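Local coordinates for V-type ATP synthase alpha chain (Thermoplasma volcanium, PDB 4O1S), which belongs to the inteins, protein insertions with the beta-rich Hint fold, this one carried within subunit A of a V-type ATPase, at residues 73-87 against 132-146. Numbering follows the deposited sequence.
With SO4 (sulfate ion), chain F.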
ATOM      1  N   GLY A  73      -4.471   4.767  11.564  1.00 39.00           N
ATOM      2  CA  GLY A  73      -3.666   5.101  12.722  1.00 32.69           C
ATOM      3  C   GLY A  73      -2.996   6.452  12.592  1.00 32.76           C
ATOM      4  O   GLY A  73      -3.460   7.335  11.864  1.00 33.41           O
ATOM      5  N   LYS A  74      -1.890   6.605  13.316  1.00 37.55           N
ATOM      6  CA  LYS A  74      -1.097   7.834  13.290  1.00 30.26           C
ATOM      7  C   LYS A  74       0.359   7.488  13.051  1.00 30.17           C
ATOM      8  O   LYS A  74       0.875   6.507  13.584  1.00 31.15           O
ATOM      9  CB  LYS A  74      -1.218   8.603  14.617  1.00 20.90           C
ATOM     10  CG  LYS A  74      -2.551   9.381  14.824  1.00 21.49           C
ATOM     11  CD  LYS A  74      -2.749  10.447  13.761  1.00 27.83           C
ATOM     12  CE  LYS A  74      -3.328  11.716  14.336  1.00 36.84           C
ATOM     13  NZ  LYS A  74      -3.544  12.689  13.220  1.00 49.80           N
ATOM     14  N   SER A  75       1.032   8.290  12.240  1.00 26.88           N
ATOM     15  CA  SER A  75       2.484   8.220  12.211  1.00 21.30           C
ATOM     16  C   SER A  75       3.049   9.638  12.291  1.00 27.26           C
ATOM     17  O   SER A  75       2.411  10.608  11.867  1.00 34.53           O
ATOM     18  CB  SER A  75       2.990   7.495  10.971  1.00 17.08           C
ATOM     19  OG  SER A  75       4.396   7.665  10.815  1.00 27.77           O
ATOM     20  N   SER A  76       4.234   9.739  12.874  1.00 20.66           N
ATOM     21  CA  SER A  76       4.967  10.977  12.978  1.00 23.46           C
ATOM     22  C   SER A  76       5.792  11.164  11.740  1.00 28.14           C
ATOM     23  O   SER A  76       6.331  12.252  11.499  1.00 31.55           O
ATOM     24  CB  SER A  76       5.931  10.891  14.161  1.00 21.58           C
ATOM     25  OG  SER A  76       5.236  11.080  15.370  1.00 30.22           O
ATOM     26  N   TYR A  77       5.932  10.083  10.983  1.00 22.82           N
ATOM     27  CA  TYR A  77       6.861  10.078   9.875  1.00 31.79           C
ATOM     28  C   TYR A  77       6.236   9.474   8.646  1.00 33.73           C
ATOM     29  O   TYR A  77       5.494   8.498   8.728  1.00 35.24           O
ATOM     30  CB  TYR A  77       8.122   9.285  10.226  1.00 34.31           C
ATOM     31  CG  TYR A  77       8.846   9.849  11.390  1.00 36.92           C
ATOM     32  CD1 TYR A  77       9.664  10.950  11.245  1.00 46.52           C
ATOM     33  CD2 TYR A  77       8.685   9.307  12.652  1.00 44.65           C
ATOM     34  CE1 TYR A  77      10.325  11.495  12.327  1.00 53.31           C
ATOM     35  CE2 TYR A  77       9.337   9.845  13.745  1.00 48.65           C
ATOM     36  CZ  TYR A  77      10.160  10.937  13.580  1.00 52.95           C
ATOM     37  OH  TYR A  77      10.815  11.483  14.669  1.00 60.21           O
ATOM     38  N   LEU A  78       6.570  10.054   7.505  1.00 28.83           N
ATOM     39  CA  LEU A  78       6.200   9.492   6.218  1.00 28.59           C
ATOM     40  C   LEU A  78       7.448   9.499   5.322  1.00 26.07           C
ATOM     41  O   LEU A  78       8.253  10.451   5.358  1.00 27.79           O
ATOM     42  CB  LEU A  78       5.104  10.344   5.585  1.00 24.71           C
ATOM     43  CG  LEU A  78       3.702   9.795   5.344  1.00 27.85           C
ATOM     44  CD1 LEU A  78       3.394   8.506   6.094  1.00 18.37           C
ATOM     45  CD2 LEU A  78       2.672  10.890   5.646  1.00 22.82           C
ATOM     46  N   VAL A  79       7.616   8.430   4.544  1.00 18.68           N
ATOM     47  CA  VAL A  79       8.630   8.375   3.493  1.00 24.48           C
ATOM     48  C   VAL A  79       7.945   8.513   2.138  1.00 29.44           C
ATOM     49  O   VAL A  79       7.071   7.716   1.787  1.00 27.27           O
ATOM     50  CB  VAL A  79       9.352   7.040   3.529  1.00 26.85           C
ATOM     51  CG1 VAL A  79      10.506   7.042   2.526  1.00 20.76           C
ATOM     52  CG2 VAL A  79       9.821   6.736   4.967  1.00 16.18           C
ATOM     53  N   ARG A  80       8.311   9.544   1.385  1.00 31.44           N
ATOM     54  CA  ARG A  80       7.658   9.788   0.101  1.00 23.96           C
ATOM     55  C   ARG A  80       8.636   9.388  -0.968  1.00 29.48           C
ATOM     56  O   ARG A  80       9.778   9.854  -0.996  1.00 37.78           O
ATOM     57  CB  ARG A  80       7.270  11.255  -0.053  1.00 20.54           C
ATOM     58  CG  ARG A  80       6.803  11.892   1.252  1.00 24.56           C
ATOM     59  CD  ARG A  80       5.812  12.970   0.965  1.00 27.18           C
ATOM     60  NE  ARG A  80       5.288  13.655   2.151  1.00 38.48           N
ATOM     61  CZ  ARG A  80       4.039  13.519   2.604  1.00 39.11           C
ATOM     62  NH1 ARG A  80       3.189  12.688   1.987  1.00 30.01           N
ATOM     63  NH2 ARG A  80       3.637  14.214   3.676  1.00 35.54           N
ATOM     64  N   ILE A  81       8.189   8.490  -1.829  1.00 31.98           N
ATOM     65  CA  ILE A  81       9.046   7.885  -2.838  1.00 29.14           C
ATOM     66  C   ILE A  81       8.572   8.224  -4.238  1.00 31.93           C
ATOM     67  O   ILE A  81       7.382   8.116  -4.567  1.00 33.21           O
ATOM     68  CB  ILE A  81       9.020   6.367  -2.711  1.00 24.01           C
ATOM     69  CG1 ILE A  81       9.434   5.968  -1.298  1.00 27.18           C
ATOM     70  CG2 ILE A  81       9.912   5.718  -3.767  1.00 13.32           C
ATOM     71  CD1 ILE A  81       8.944   4.612  -0.893  1.00 18.69           C
ATOM     72  N   GLU A  82       9.514   8.611  -5.074  1.00 29.60           N
ATOM     73  CA  GLU A  82       9.198   8.923  -6.447  1.00 32.01           C
ATOM     74  C   GLU A  82      10.182   8.221  -7.378  1.00 29.43           C
ATOM     75  O   GLU A  82      11.405   8.227  -7.143  1.00 30.31           O
ATOM     76  CB  GLU A  82       9.303  10.411  -6.617  1.00 36.94           C
ATOM     77  CG  GLU A  82       8.368  10.981  -7.578  1.00 44.05           C
ATOM     78  CD  GLU A  82       8.158  12.399  -7.222  1.00 64.94           C
ATOM     79  OE1 GLU A  82       8.402  13.261  -8.094  1.00 79.28           O
ATOM     80  OE2 GLU A  82       7.797  12.646  -6.042  1.00 65.96           O
ATOM     81  N   THR A  83       9.652   7.616  -8.432  1.00 26.45           N
ATOM     82  CA  THR A  83      10.480   6.861  -9.377  1.00 27.51           C
ATOM     83  C   THR A  83      10.699   7.646 -10.653  1.00 31.54           C
ATOM     84  O   THR A  83       9.984   8.603 -10.946  1.00 35.88           O
ATOM     85  CB  THR A  83       9.819   5.546  -9.766  1.00 21.42           C
ATOM     86  OG1 THR A  83       8.575   5.821 -10.426  1.00 20.14           O
ATOM     87  CG2 THR A  83       9.555   4.696  -8.540  1.00 19.71           C
ATOM     88  N   ILE A  84      11.680   7.223 -11.430  1.00 31.30           N
ATOM     89  CA  ILE A  84      11.942   7.885 -12.695  1.00 31.28           C
ATOM     90  C   ILE A  84      10.708   7.802 -13.563  1.00 31.87           C
ATOM     91  O   ILE A  84      10.359   8.757 -14.240  1.00 31.59           O
ATOM     92  CB  ILE A  84      13.085   7.215 -13.421  1.00 24.96           C
ATOM     93  CG1 ILE A  84      14.296   7.169 -12.497  1.00 26.14           C
ATOM     94  CG2 ILE A  84      13.376   7.942 -14.708  1.00 25.45           C
ATOM     95  CD1 ILE A  84      15.578   7.221 -13.189  1.00 28.05           C
ATOM     96  N   GLY A  85      10.036   6.659 -13.510  1.00 23.14           N
ATOM     97  CA  GLY A  85       8.836   6.447 -14.285  1.00 25.63           C
ATOM     98  C   GLY A  85       7.589   7.177 -13.822  1.00 29.02           C
ATOM     99  O   GLY A  85       6.487   6.904 -14.327  1.00 32.54           O
ATOM    100  N   GLY A  86       7.733   8.080 -12.856  1.00 26.78           N
ATOM    101  CA  GLY A  86       6.604   8.892 -12.401  1.00 18.44           C
ATOM    102  C   GLY A  86       5.682   8.199 -11.426  1.00 23.45           C
ATOM    103  O   GLY A  86       4.531   8.554 -11.301  1.00 29.31           O
ATOM    104  N   ARG A  87       6.191   7.187 -10.740  1.00 28.46           N
ATOM    105  CA  ARG A  87       5.397   6.480  -9.755  1.00 24.00           C
ATOM    106  C   ARG A  87       5.697   7.019  -8.368  1.00 25.06           C
ATOM    107  O   ARG A  87       6.830   7.426  -8.084  1.00 28.51           O
ATOM    108  CB  ARG A  87       5.714   4.992  -9.793  1.00 31.02           C
ATOM    109  CG  ARG A  87       5.387   4.351 -11.111  1.00 35.66           C
ATOM    110  CD  ARG A  87       5.603   2.869 -11.055  1.00 33.17           C
ATOM    111  NE  ARG A  87       4.954   2.254 -12.192  1.00 30.19           N
ATOM    112  CZ  ARG A  87       5.500   2.176 -13.395  1.00 30.11           C
ATOM    113  NH1 ARG A  87       6.724   2.649 -13.614  1.00 33.67           N
ATOM    114  NH2 ARG A  87       4.821   1.615 -14.378  1.00 22.48           N
ATOM    115  N   ASP A 132      11.243  -0.060 -11.274  1.00 34.58           N
ATOM    116  CA  ASP A 132      11.442   1.336 -11.574  1.00 33.76           C
ATOM    117  C   ASP A 132      12.472   1.912 -10.599  1.00 30.38           C
ATOM    118  O   ASP A 132      12.394   1.677  -9.384  1.00 27.21           O
ATOM    119  CB  ASP A 132      10.093   2.044 -11.445  1.00 33.10           C
ATOM    120  CG  ASP A 132      10.046   3.326 -12.200  1.00 36.76           C
ATOM    121  OD1 ASP A 132      11.134   3.730 -12.701  1.00 42.01           O
ATOM    122  OD2 ASP A 132       8.930   3.909 -12.276  1.00 30.13           O
ATOM    123  N   ARG A 133      13.448   2.638 -11.130  1.00 34.21           N
ATOM    124  CA  ARG A 133      14.479   3.232 -10.286  1.00 35.08           C
ATOM    125  C   ARG A 133      13.850   4.339  -9.452  1.00 36.58           C
ATOM    126  O   ARG A 133      13.099   5.174  -9.979  1.00 31.26           O
ATOM    127  CB  ARG A 133      15.622   3.801 -11.131  1.00 36.00           C
ATOM    128  CG  ARG A 133      16.382   2.702 -11.847  0.54 38.44           C
ATOM    129  CD  ARG A 133      17.621   3.185 -12.574  0.54 39.93           C
ATOM    130  NE  ARG A 133      18.530   2.062 -12.787  0.54 39.85           N
ATOM    131  CZ  ARG A 133      19.459   1.693 -11.912  0.54 33.06           C
ATOM    132  NH1 ARG A 133      19.609   2.383 -10.788  0.54 34.68           N
ATOM    133  NH2 ARG A 133      20.243   0.650 -12.159  0.54 21.14           N
ATOM    134  N   VAL A 134      14.126   4.346  -8.148  1.00 33.91           N
ATOM    135  CA  VAL A 134      13.694   5.489  -7.375  1.00 30.90           C
ATOM    136  C   VAL A 134      14.616   6.680  -7.641  1.00 29.76           C
ATOM    137  O   VAL A 134      15.856   6.570  -7.595  1.00 26.88           O
ATOM    138  CB  VAL A 134      13.433   5.202  -5.872  1.00 27.39           C
ATOM    139  CG1 VAL A 134      13.508   3.725  -5.572  1.00 30.93           C
ATOM    140  CG2 VAL A 134      14.328   6.039  -4.961  1.00 21.63           C
ATOM    141  N   LYS A 135      13.952   7.786  -7.980  1.00 20.59           N
ATOM    142  CA  LYS A 135      14.541   9.060  -8.330  1.00 25.46           C
ATOM    143  C   LYS A 135      14.761   9.849  -7.048  1.00 34.23           C
ATOM    144  O   LYS A 135      15.767  10.549  -6.885  1.00 30.91           O
ATOM    145  CB  LYS A 135      13.530   9.798  -9.205  1.00 27.38           C
ATOM    146  CG  LYS A 135      13.906  11.178  -9.691  1.00 33.85           C
ATOM    147  CD  LYS A 135      12.661  11.830 -10.315  1.00 45.16           C
ATOM    148  CE  LYS A 135      12.997  13.137 -11.027  1.00 57.11           C
ATOM    149  NZ  LYS A 135      11.759  13.817 -11.518  1.00 60.46           N
ATOM    150  N   SER A 136      13.799   9.752  -6.138  1.00 35.81           N
ATOM    151  CA  SER A 136      13.881  10.541  -4.927  1.00 39.27           C
ATOM    152  C   SER A 136      13.123   9.943  -3.756  1.00 33.68           C
ATOM    153  O   SER A 136      12.102   9.288  -3.929  1.00 34.44           O
ATOM    154  CB  SER A 136      13.345  11.937  -5.177  1.00 39.12           C
ATOM    155  OG  SER A 136      12.140  12.067  -4.465  1.00 44.60           O
ATOM    156  N   ILE A 137      13.644  10.193  -2.562  1.00 30.59           N
ATOM    157  CA  ILE A 137      13.030   9.752  -1.319  1.00 29.55           C
ATOM    158  C   ILE A 137      13.032  10.914  -0.355  1.00 28.29           C
ATOM    159  O   ILE A 137      14.061  11.557  -0.152  1.00 21.84           O
ATOM    160  CB  ILE A 137      13.826   8.612  -0.683  1.00 28.85           C
ATOM    161  CG1 ILE A 137      13.945   7.439  -1.663  1.00 25.76           C
ATOM    162  CG2 ILE A 137      13.147   8.162   0.566  1.00 21.73           C
ATOM    163  CD1 ILE A 137      14.836   6.343  -1.192  1.00 23.05           C
ATOM    164  N   ALA A 138      11.872  11.213   0.216  1.00 34.89           N
ATOM    165  CA  ALA A 138      11.749  12.352   1.128  1.00 32.81           C
ATOM    166  C   ALA A 138      11.294  11.878   2.493  1.00 34.00           C
ATOM    167  O   ALA A 138      10.350  11.068   2.602  1.00 37.63           O
ATOM    168  CB  ALA A 138      10.766  13.366   0.583  1.00 25.31           C
ATOM    169  N   TYR A 139      11.963  12.368   3.532  1.00 28.23           N
ATOM    170  CA  TYR A 139      11.546  12.078   4.904  1.00 25.76           C
ATOM    171  C   TYR A 139      10.845  13.303   5.471  1.00 26.63           C
ATOM    172  O   TYR A 139      11.337  14.425   5.354  1.00 36.23           O
ATOM    173  CB  TYR A 139      12.747  11.687   5.772  1.00 27.69           C
ATOM    174  CG  TYR A 139      13.540  10.513   5.235  1.00 36.32           C
ATOM    175  CD1 TYR A 139      12.912   9.482   4.584  1.00 35.33           C
ATOM    176  CD2 TYR A 139      14.917  10.444   5.380  1.00 51.54           C
ATOM    177  CE1 TYR A 139      13.618   8.423   4.090  1.00 40.13           C
ATOM    178  CE2 TYR A 139      15.640   9.374   4.880  1.00 57.68           C
ATOM    179  CZ  TYR A 139      14.976   8.363   4.227  1.00 50.65           C
ATOM    180  OH  TYR A 139      15.653   7.276   3.697  1.00 57.48           O
ATOM    181  N   GLU A 140       9.676  13.094   6.061  1.00 24.22           N
ATOM    182  CA  GLU A 140       8.896  14.205   6.587  1.00 24.32           C
ATOM    183  C   GLU A 140       8.335  13.892   7.974  1.00 30.58           C
ATOM    184  O   GLU A 140       7.715  12.845   8.200  1.00 29.77           O
ATOM    185  CB  GLU A 140       7.766  14.540   5.620  1.00 17.47           C
ATOM    186  CG  GLU A 140       7.110  15.867   5.895  1.00 34.02           C
ATOM    187  CD  GLU A 140       5.911  16.140   4.984  1.00 40.82           C
ATOM    188  OE1 GLU A 140       5.964  15.810   3.773  1.00 36.33           O
ATOM    189  OE2 GLU A 140       4.909  16.687   5.490  1.00 42.06           O
ATOM    190  N   LYS A 141       8.565  14.805   8.904  1.00 34.45           N
ATOM    191  CA  LYS A 141       7.977  14.712  10.230  1.00 31.61           C
ATOM    192  C   LYS A 141       6.708  15.562  10.276  1.00 33.00           C
ATOM    193  O   LYS A 141       6.702  16.690   9.782  1.00 36.56           O
ATOM    194  CB  LYS A 141       8.978  15.196  11.264  1.00 26.95           C
ATOM    195  CG  LYS A 141       8.523  15.093  12.685  1.00 30.55           C
ATOM    196  CD  LYS A 141       9.747  15.176  13.592  1.00 42.09           C
ATOM    197  CE  LYS A 141       9.357  15.085  15.052  1.00 50.62           C
ATOM    198  NZ  LYS A 141       8.388  16.165  15.432  1.00 54.26           N
ATOM    199  N   GLY A 142       5.635  15.012  10.846  1.00 34.53           N
ATOM    200  CA  GLY A 142       4.349  15.699  10.960  1.00 33.80           C
ATOM    201  C   GLY A 142       3.366  14.931  11.842  1.00 34.14           C
ATOM    202  O   GLY A 142       3.778  14.125  12.676  1.00 30.37           O
ATOM    203  N   ASP A 143       2.068  15.186  11.686  1.00 37.97           N
ATOM    204  CA  ASP A 143       1.057  14.429  12.430  1.00 40.23           C
ATOM    205  C   ASP A 143       0.134  13.735  11.425  1.00 40.63           C
ATOM    206  O   ASP A 143      -0.969  14.205  11.119  1.00 43.01           O
ATOM    207  CB  ASP A 143       0.265  15.319  13.414  1.00 30.92           C
ATOM    208  CG  ASP A 143      -0.729  14.509  14.304  1.00 67.92           C
ATOM    209  OD1 ASP A 143      -0.399  13.366  14.741  1.00 58.24           O
ATOM    210  OD2 ASP A 143      -1.847  15.032  14.569  1.00 65.66           O
ATOM    211  N   PHE A 144       0.596  12.613  10.904  1.00 30.46           N
ATOM    212  CA  PHE A 144      -0.097  12.046   9.775  1.00 34.24           C
ATOM    213  C   PHE A 144      -1.077  10.965  10.165  1.00 33.67           C
ATOM    214  O   PHE A 144      -0.805  10.112  11.029  1.00 27.54           O
ATOM    215  CB  PHE A 144       0.886  11.506   8.761  1.00 27.31           C
ATOM    216  CG  PHE A 144       2.014  12.441   8.462  1.00 24.07           C
ATOM    217  CD1 PHE A 144       1.828  13.518   7.613  1.00 16.65           C
ATOM    218  CD2 PHE A 144       3.284  12.214   9.000  1.00 29.21           C
ATOM    219  CE1 PHE A 144       2.887  14.365   7.308  1.00 25.70           C
ATOM    220  CE2 PHE A 144       4.356  13.058   8.710  1.00 27.05           C
ATOM    221  CZ  PHE A 144       4.160  14.137   7.868  1.00 29.85           C
ATOM    222  N   ASP A 145      -2.234  11.040   9.524  1.00 26.73           N
ATOM    223  CA  ASP A 145      -3.152   9.927   9.486  1.00 39.07           C
ATOM    224  C   ASP A 145      -2.602   8.876   8.532  1.00 39.64           C
ATOM    225  O   ASP A 145      -2.246   9.188   7.388  1.00 37.90           O
ATOM    226  CB  ASP A 145      -4.499  10.409   8.973  1.00 47.31           C
ATOM    227  CG  ASP A 145      -5.245  11.194   9.999  1.00 47.14           C
ATOM    228  OD1 ASP A 145      -4.903  11.060  11.201  1.00 43.37           O
ATOM    229  OD2 ASP A 145      -6.171  11.918   9.594  1.00 44.31           O
ATOM    230  N   VAL A 146      -2.509   7.633   8.985  1.00 35.76           N
ATOM    231  CA  VAL A 146      -2.060   6.587   8.080  1.00 41.88           C
ATOM    232  C   VAL A 146      -3.066   5.441   8.060  1.00 38.11           C
ATOM    233  O   VAL A 146      -3.864   5.285   8.988  1.00 29.58           O
ATOM    234  CB  VAL A 146      -0.601   6.106   8.368  1.00 28.44           C
ATOM    235  CG1 VAL A 146       0.364   7.237   8.186  1.00 24.18           C
ATOM    236  CG2 VAL A 146      -0.470   5.552   9.766  1.00 27.25           C
TER
HETATM  237  S   SO4 F 204      -0.404  13.917   3.999  1.00 84.74           S
HETATM  238  O1  SO4 F 204       0.024  12.997   2.932  1.00 75.12           O
HETATM  239  O2  SO4 F 204      -1.076  13.184   5.079  1.00 86.50           O
HETATM  240  O3  SO4 F 204       0.770  14.612   4.537  1.00 88.19           O
HETATM  241  O4  SO4 F 204      -1.348  14.909   3.472  1.00 87.74           O
HETATM  242  O   HOH W   1      10.213  11.675  -2.876  1.00 44.83           O
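From Gly-73 opposite Val-146 to Thr-83 opposite Val-134, the two segments pair as antiparallel strands, joined by main-chain hydrogen bonds and shifted by one residue at the corner near Ser-76 and Gly-142. A classic bulge shifts them again at Glu-82, whose carbonyl O accepts from both Lys-135 N (2.7 Å) and Ser-136 N (3.0 Å). Inside the bend, Leu-78 lays CD2 over one face of the Phe-144 ring, 3.5 Å from its centroid, a CH-pi contact; Gly-142 C lies over the opposite face. The other methyl, Leu-78 CD1, packs against Val-146 CG1. Such a bent strand pair suits the horseshoe-like Hint fold of inteins: its halves enter different sheets, 73-75 and 143-146 in one, 77-83 and 132-141 in another. Beside the aromatic ring, Arg-80 grips Glu-140 in a side-on salt bridge, NE and NH2 both reaching OE1 (2.8 Å from NE) from the same face of the carboxylate, whose plane is turned 46° from the guanidinium. Arg-80 NH2 also donates to O3 of a sulfate, probably from the crystallisation liquor, at 3.0 Å, and its NH1 to Ser-90 OG; together these partners limit the guanidinium's rotation. At the far end, swung away from its own N (chi1 -158°), the Asp-132 carboxylate reaches into the type I turn 83-86. Asp-132 OD2 accepts from Thr-83 OG1 at 2.7 Å, and Arg-87 NH1 salt-bridges it from the opposite face, while Gly-85 N uses the syn lone pair of OD1. Arg-87 NE turns to Gly-163 O. Beyond the corner, Lys-74, bent in mid-chain, joins a salt-bridge network, bringing NZ to Asp-145 OD1 at 2.9 Å and more weakly to Asp-143.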